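Local coordinates for glycosyl hydrolase, family 31/fibronectin type III domain protein (Clostridium perfringens, PDB 4UAP) that binds N-acetylgalactosamine through a calcium-containing beta-sandwich carbohydrate-binding module of family 32, carried by a family 31 glycoside hydrolase, at residues K23-T29 with I142-E146; S31-R36 with Y73-N77. All blocks are in the same frame, centred on the assembly; numbering follows the deposited sequence.

Interaction 1: K23-T29 with I142-E146; sequences KLIDGTT and INEIE. With CA (calcium ion), chain D.
Glu144 sets CG anti to its backbone N (chi1 -172°) and then bends at chi2 (89°), which swings its carboxylate off the strand and into the turn made by 23-29, against Gly27 and Thr28. Asp26 CG and Thr28 OG1 are each tucked between backbone N and carbonyl carbon, so that Asp26 OD1 and Thr28 OG1 face the same centre. A calcium ion sits there. Glu144 OE2 binds it at 2.3 Å, Asp26 OD1 at 2.5 Å, and Thr28 grips it twice, through O and OG1. The carbonyl oxygens of Lys23, Asn143 and Ser35 bring the count to seven, and the metal's charge probably offsets the crowding of so many oxygens. The other carboxylate oxygen, Glu144 OE1, accepts Gly27 N at 2.7 Å on its syn side, tilted out of the carboxylate plane; together with the OE2-calcium bond this limits the carboxylate's rotation. Thr28 OG1 also donates to Asp26 OD2 at 2.5 Å, tying the two ligands to each other. On the flanks, Ile145 N gives a nearly straight bond to Leu24 O (2.8 Å), in the carbonyl plane, while Asn143 ND2 reaches Thr29 O at 3.1 Å from above the carbonyl plane. On the side facing the interior of the sandwich, Leu24 CD2 lies against Ile142 CG2 at 3.6 Å. This is the structural calcium site familiar from family 32 modules: a loop wrapped round the metal and fastened to strand 141-149. Leu24, Ile142 and Ile145 continue inward onto Met57 and Phe59 of strand 55-61, and strand 141-149 runs antiparallel between strands 37-38 and 64-74.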
loop_
_atom_site.group_PDB
_atom_site.type_symbol
_atom_site.label_atom_id
_atom_site.label_comp_id
_atom_site.label_asym_id
_atom_site.label_seq_id
_atom_site.Cartn_x
_atom_site.Cartn_y
_atom_site.Cartn_z
ATOM N N LYS A 23 2.440 9.449 2.462
ATOM C CA LYS A 23 0.975 9.464 2.579
ATOM C C LYS A 23 0.406 8.082 2.919
ATOM O O LYS A 23 -0.783 7.946 3.203
ATOM C CB LYS A 23 0.344 9.998 1.285
ATOM C CG LYS A 23 0.655 11.480 1.003
ATOM C CD LYS A 23 0.101 12.373 2.118
ATOM C CE LYS A 23 0.419 13.857 1.891
ATOM N NZ LYS A 23 -0.501 14.493 0.906
ATOM N N LEU A 24 1.246 7.053 2.875
ATOM C CA LEU A 24 0.811 5.719 3.286
ATOM C C LEU A 24 0.768 5.602 4.804
ATOM O O LEU A 24 0.066 4.751 5.345
ATOM C CB LEU A 24 1.740 4.630 2.724
ATOM C CG LEU A 24 1.784 4.437 1.208
ATOM C CD1 LEU A 24 2.924 3.464 0.818
ATOM C CD2 LEU A 24 0.429 3.946 0.678
ATOM N N ILE A 25 1.526 6.448 5.493
ATOM C CA ILE A 25 1.626 6.331 6.944
ATOM C C ILE A 25 1.447 7.661 7.680
ATOM O O ILE A 25 1.873 7.804 8.826
ATOM C CB ILE A 25 2.986 5.711 7.350
ATOM C CG1 ILE A 25 4.141 6.596 6.886
ATOM C CG2 ILE A 25 3.157 4.328 6.739
ATOM C CD1 ILE A 25 5.512 6.098 7.309
ATOM N N ASP A 26 0.794 8.630 7.045
ATOM C CA ASP A 26 0.656 9.946 7.669
ATOM C C ASP A 26 -0.557 10.020 8.597
ATOM O O ASP A 26 -0.817 11.057 9.197
ATOM C CB ASP A 26 0.553 11.036 6.608
ATOM C CG ASP A 26 -0.677 10.880 5.746
ATOM O OD1 ASP A 26 -0.931 9.750 5.286
ATOM O OD2 ASP A 26 -1.400 11.877 5.538
ATOM N N GLY A 27 -1.297 8.921 8.711
ATOM C CA GLY A 27 -2.430 8.862 9.617
ATOM C C GLY A 27 -3.718 9.362 8.990
ATOM O O GLY A 27 -4.639 9.766 9.696
ATOM N N THR A 28 -3.790 9.347 7.663
ATOM C CA THR A 28 -4.997 9.767 6.962
ATOM C C THR A 28 -5.577 8.616 6.166
ATOM O O THR A 28 -5.007 8.209 5.156
ATOM C CB THR A 28 -4.732 10.950 5.998
ATOM O OG1 THR A 28 -3.600 10.651 5.167
ATOM C CG2 THR A 28 -4.454 12.233 6.782
ATOM N N THR A 29 -6.728 8.110 6.595
ATOM C CA THR A 29 -7.311 6.941 5.940
ATOM C C THR A 29 -8.438 7.281 4.970
ATOM O O THR A 29 -8.991 6.392 4.326
ATOM C CB THR A 29 -7.861 5.949 6.979
ATOM O OG1 THR A 29 -8.811 6.625 7.809
ATOM C CG2 THR A 29 -6.733 5.387 7.840
ATOM N N ILE A 142 -3.731 4.588 -3.079
ATOM C CA ILE A 142 -3.858 3.958 -1.772
ATOM C C ILE A 142 -3.959 5.045 -0.703
ATOM O O ILE A 142 -3.149 5.969 -0.689
ATOM C CB ILE A 142 -2.655 3.030 -1.483
ATOM C CG1 ILE A 142 -2.587 1.913 -2.535
ATOM C CG2 ILE A 142 -2.742 2.462 -0.065
ATOM C CD1 ILE A 142 -1.300 1.041 -2.436
ATOM N N ASN A 143 -4.957 4.949 0.175
ATOM C CA ASN A 143 -5.148 5.953 1.224
ATOM C C ASN A 143 -4.125 5.864 2.348
ATOM O O ASN A 143 -3.631 6.867 2.838
ATOM C CB ASN A 143 -6.544 5.825 1.848
ATOM C CG ASN A 143 -7.651 5.960 0.837
ATOM O OD1 ASN A 143 -7.411 6.278 -0.332
ATOM N ND2 ASN A 143 -8.887 5.735 1.287
ATOM N N GLU A 144 -3.836 4.645 2.779
ATOM C CA GLU A 144 -3.080 4.439 4.006
ATOM C C GLU A 144 -2.810 2.960 4.155
ATOM O O GLU A 144 -3.589 2.138 3.678
ATOM C CB GLU A 144 -3.857 4.960 5.233
ATOM C CG GLU A 144 -3.044 4.971 6.559
ATOM C CD GLU A 144 -2.280 6.278 6.785
ATOM O OE1 GLU A 144 -1.635 6.430 7.840
ATOM O OE2 GLU A 144 -2.320 7.163 5.904
ATOM N N ILE A 145 -1.702 2.622 4.801
ATOM C CA ILE A 145 -1.469 1.255 5.221
ATOM C C ILE A 145 -1.110 1.310 6.696
ATOM O O ILE A 145 -0.201 2.041 7.079
ATOM C CB ILE A 145 -0.352 0.565 4.402
ATOM C CG1 ILE A 145 -0.765 0.493 2.921
ATOM C CG2 ILE A 145 -0.073 -0.838 4.966
ATOM C CD1 ILE A 145 0.314 -0.097 1.968
ATOM N N GLU A 146 -1.862 0.571 7.511
ATOM C CA GLU A 146 -1.693 0.548 8.969
ATOM C C GLU A 146 -1.219 -0.810 9.458
ATOM O O GLU A 146 -1.659 -1.840 8.946
ATOM C CB GLU A 146 -3.014 0.888 9.672
ATOM C CG GLU A 146 -3.505 2.288 9.419
ATOM C CD GLU A 146 -4.720 2.623 10.243
ATOM O OE1 GLU A 146 -5.440 1.682 10.646
ATOM O OE2 GLU A 146 -4.952 3.826 10.490
HETATM CA CA CA D . -2.773 8.566 4.120
#

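Interaction 2: S31-R36 with Y73-N77; sequences SDDSSR and YNRMN. With CA (calcium ion), chain D; NGA (2-acetamido-2-deoxy-beta-D-galactopyranose), chain C.
Arg75 and Arg36 lie flat on one another at the sugar-binding end of the beta-sandwich, where loops of this family 32 module form the galacto-specific pocket. From Arg75 CB outward, CB lies 4.0 Å from Arg36 CD, and CG, placed anti to the backbone N (chi1 -178°), runs on alongside that same carbon. From CG to NE the chain is fully extended, CD passing Arg36 NE and NE passing over Arg36 NH1. The two guanidinium groups then stack, centres 3.6 Å apart and planes 7° from parallel. Beyond CZ the end of Arg75 meets N-acetylgalactosamine at its edge: NH1 donates to both O3 (2.9 Å) and O4 of the sugar, while NH2 gives weak bonds to O3 and the acetamido oxygen O7. Two like charges can sit this close probably because anions attend them. Arg36 NH1 makes a salt bridge to Asp33 OD1 at 2.8 Å, using that oxygen's anti lone pair, and also donates to Ser31 O in its own guanidinium plane; Arg36 NH2 is paired with Asp38. Water 1 donates to Asp33 OD1 and lies 2.6 Å from sugar O3, linking the acid to the ligand. Ile42 N adds another bond to the sugar. Near the Arg75 backbone the loop is pinned to 73-77 by one nearly straight bond, Met76 N to Ser31 OG, at 2.8 Å.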
loop_
_atom_site.group_PDB
_atom_site.type_symbol
_atom_site.label_atom_id
_atom_site.label_comp_id
_atom_site.label_asym_id
_atom_site.label_seq_id
_atom_site.Cartn_x
_atom_site.Cartn_y
_atom_site.Cartn_z
ATOM N N SER A 31 -10.358 8.876 1.576
ATOM C CA SER A 31 -10.050 8.756 0.147
ATOM C C SER A 31 -9.735 10.095 -0.523
ATOM O O SER A 31 -9.503 10.142 -1.736
ATOM C CB SER A 31 -11.213 8.084 -0.587
ATOM O OG SER A 31 -11.387 6.744 -0.151
ATOM N N ASP A 32 -9.725 11.173 0.260
ATOM C CA ASP A 32 -9.436 12.516 -0.252
ATOM C C ASP A 32 -8.080 12.548 -0.945
ATOM O O ASP A 32 -7.182 11.813 -0.543
ATOM C CB ASP A 32 -9.454 13.534 0.891
ATOM C CG ASP A 32 -10.821 13.637 1.569
ATOM O OD1 ASP A 32 -11.826 13.870 0.861
ATOM O OD2 ASP A 32 -10.893 13.480 2.809
ATOM N N ASP A 33 -7.923 13.396 -1.965
ATOM C CA ASP A 33 -6.632 13.535 -2.653
ATOM C C ASP A 33 -5.501 13.803 -1.667
ATOM O O ASP A 33 -4.373 13.332 -1.851
ATOM C CB ASP A 33 -6.656 14.674 -3.681
ATOM C CG ASP A 33 -7.498 14.356 -4.906
ATOM O OD1 ASP A 33 -7.868 13.178 -5.108
ATOM O OD2 ASP A 33 -7.774 15.297 -5.685
ATOM N N SER A 34 -5.806 14.576 -0.625
ATOM C CA SER A 34 -4.790 14.991 0.334
ATOM C C SER A 34 -4.321 13.855 1.263
ATOM O O SER A 34 -3.312 13.998 1.959
ATOM C CB SER A 34 -5.317 16.161 1.167
ATOM O OG SER A 34 -6.478 15.777 1.881
ATOM N N SER A 35 -5.043 12.736 1.269
ATOM C CA SER A 35 -4.686 11.581 2.113
ATOM C C SER A 35 -3.809 10.536 1.417
ATOM O O SER A 35 -3.120 9.755 2.079
ATOM C CB SER A 35 -5.952 10.869 2.615
ATOM O OG SER A 35 -6.816 11.741 3.328
ATOM N N ARG A 36 -3.844 10.511 0.089
ATOM C CA ARG A 36 -3.415 9.330 -0.660
ATOM C C ARG A 36 -1.987 9.346 -1.188
ATOM O O ARG A 36 -1.414 10.409 -1.433
ATOM C CB ARG A 36 -4.345 9.112 -1.864
ATOM C CG ARG A 36 -5.825 8.986 -1.544
ATOM C CD ARG A 36 -6.564 8.393 -2.740
ATOM N NE ARG A 36 -6.163 9.051 -3.984
ATOM C CZ ARG A 36 -6.780 10.100 -4.523
ATOM N NH1 ARG A 36 -7.862 10.627 -3.946
ATOM N NH2 ARG A 36 -6.313 10.621 -5.648
ATOM N N TYR A 73 -5.897 0.637 3.220
ATOM C CA TYR A 73 -7.110 1.402 2.991
ATOM C C TYR A 73 -7.183 1.831 1.530
ATOM O O TYR A 73 -6.324 2.567 1.032
ATOM C CB TYR A 73 -7.166 2.614 3.920
ATOM C CG TYR A 73 -7.359 2.246 5.379
ATOM C CD1 TYR A 73 -6.276 1.857 6.171
ATOM C CD2 TYR A 73 -8.628 2.284 5.963
ATOM C CE1 TYR A 73 -6.453 1.520 7.505
ATOM C CE2 TYR A 73 -8.814 1.935 7.297
ATOM C CZ TYR A 73 -7.728 1.566 8.060
ATOM O OH TYR A 73 -7.915 1.239 9.379
ATOM N N ASN A 74 -8.215 1.349 0.844
ATOM C CA ASN A 74 -8.349 1.552 -0.586
ATOM C C ASN A 74 -9.160 2.795 -0.915
ATOM O O ASN A 74 -9.986 3.235 -0.121
ATOM C CB ASN A 74 -8.989 0.326 -1.231
ATOM C CG ASN A 74 -8.131 -0.909 -1.075
ATOM O OD1 ASN A 74 -6.955 -0.895 -1.427
ATOM N ND2 ASN A 74 -8.701 -1.969 -0.504
ATOM N N ARG A 75 -8.913 3.355 -2.093
ATOM C CA ARG A 75 -9.607 4.567 -2.496
ATOM C C ARG A 75 -11.048 4.234 -2.855
ATOM O O ARG A 75 -11.301 3.473 -3.786
ATOM C CB ARG A 75 -8.908 5.244 -3.676
ATOM C CG ARG A 75 -9.594 6.544 -4.092
ATOM C CD ARG A 75 -9.004 7.100 -5.365
ATOM N NE ARG A 75 -9.679 8.334 -5.743
ATOM C CZ ARG A 75 -9.332 9.075 -6.789
ATOM N NH1 ARG A 75 -8.317 8.695 -7.558
ATOM N NH2 ARG A 75 -9.999 10.187 -7.059
ATOM N N MET A 76 -11.986 4.816 -2.116
ATOM C CA MET A 76 -13.404 4.533 -2.329
ATOM C C MET A 76 -14.149 5.771 -2.825
ATOM O O MET A 76 -13.763 6.907 -2.529
ATOM C CB MET A 76 -14.062 4.022 -1.037
ATOM C CG MET A 76 -13.324 2.848 -0.371
ATOM S SD MET A 76 -13.115 1.391 -1.418
ATOM C CE MET A 76 -14.777 0.729 -1.360
ATOM N N ASN A 77 -15.220 5.541 -3.576
ATOM C CA ASN A 77 -16.121 6.620 -3.960
ATOM C C ASN A 77 -17.029 6.945 -2.794
ATOM O O ASN A 77 -17.172 6.131 -1.888
ATOM C CB ASN A 77 -16.949 6.223 -5.180
ATOM C CG ASN A 77 -16.089 5.904 -6.368
ATOM O OD1 ASN A 77 -15.173 6.661 -6.697
ATOM N ND2 ASN A 77 -16.370 4.785 -7.024
HETATM CA CA CA D . -2.773 8.566 4.120
HETATM C C1 NGA C . -7.929 11.064 -12.476
HETATM C C2 NGA C . -8.425 11.093 -11.034
HETATM C C3 NGA C . -7.257 11.324 -10.098
HETATM C C4 NGA C . -6.176 10.295 -10.402
HETATM C C5 NGA C . -5.707 10.495 -11.844
HETATM C C6 NGA C . -4.633 9.535 -12.341
HETATM C C7 NGA C . -10.658 11.885 -10.345
HETATM C C8 NGA C . -11.551 13.081 -10.189
HETATM N N2 NGA C . -9.437 12.133 -10.838
HETATM O O1 NGA C . -8.932 10.468 -13.264
HETATM O O3 NGA C . -7.743 11.234 -8.781
HETATM O O4 NGA C . -6.725 9.004 -10.244
HETATM O O5 NGA C . -6.786 10.274 -12.703
HETATM O O6 NGA C . -4.395 9.760 -13.728
HETATM O O7 NGA C . -11.064 10.758 -10.025
HETATM O O HOH W 1 -8.854 13.247 -7.675
#

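Overall arrangement
The two contacts lie about 9 Å apart, centre to centre, on the same side of the chain's centre, and interaction 2 is nested within the loop that interaction 1 closes. Both draw their first segment from the long connection between strands 6-9 and 37-38; 142-146 lies on strand 141-149 and 73-77 leaves strand 64-74, neighbours in one sheet, and Tyr73 joins them through Glu144 O and Glu146 OE1. The calcium is shared too, since Ser35 of 31-36 completes the site held mostly by 23-29 and 142-146. Ordering that connection round the metal therefore probably helps to place Arg36, the very next residue, against the face of the sugar-binding Arg75.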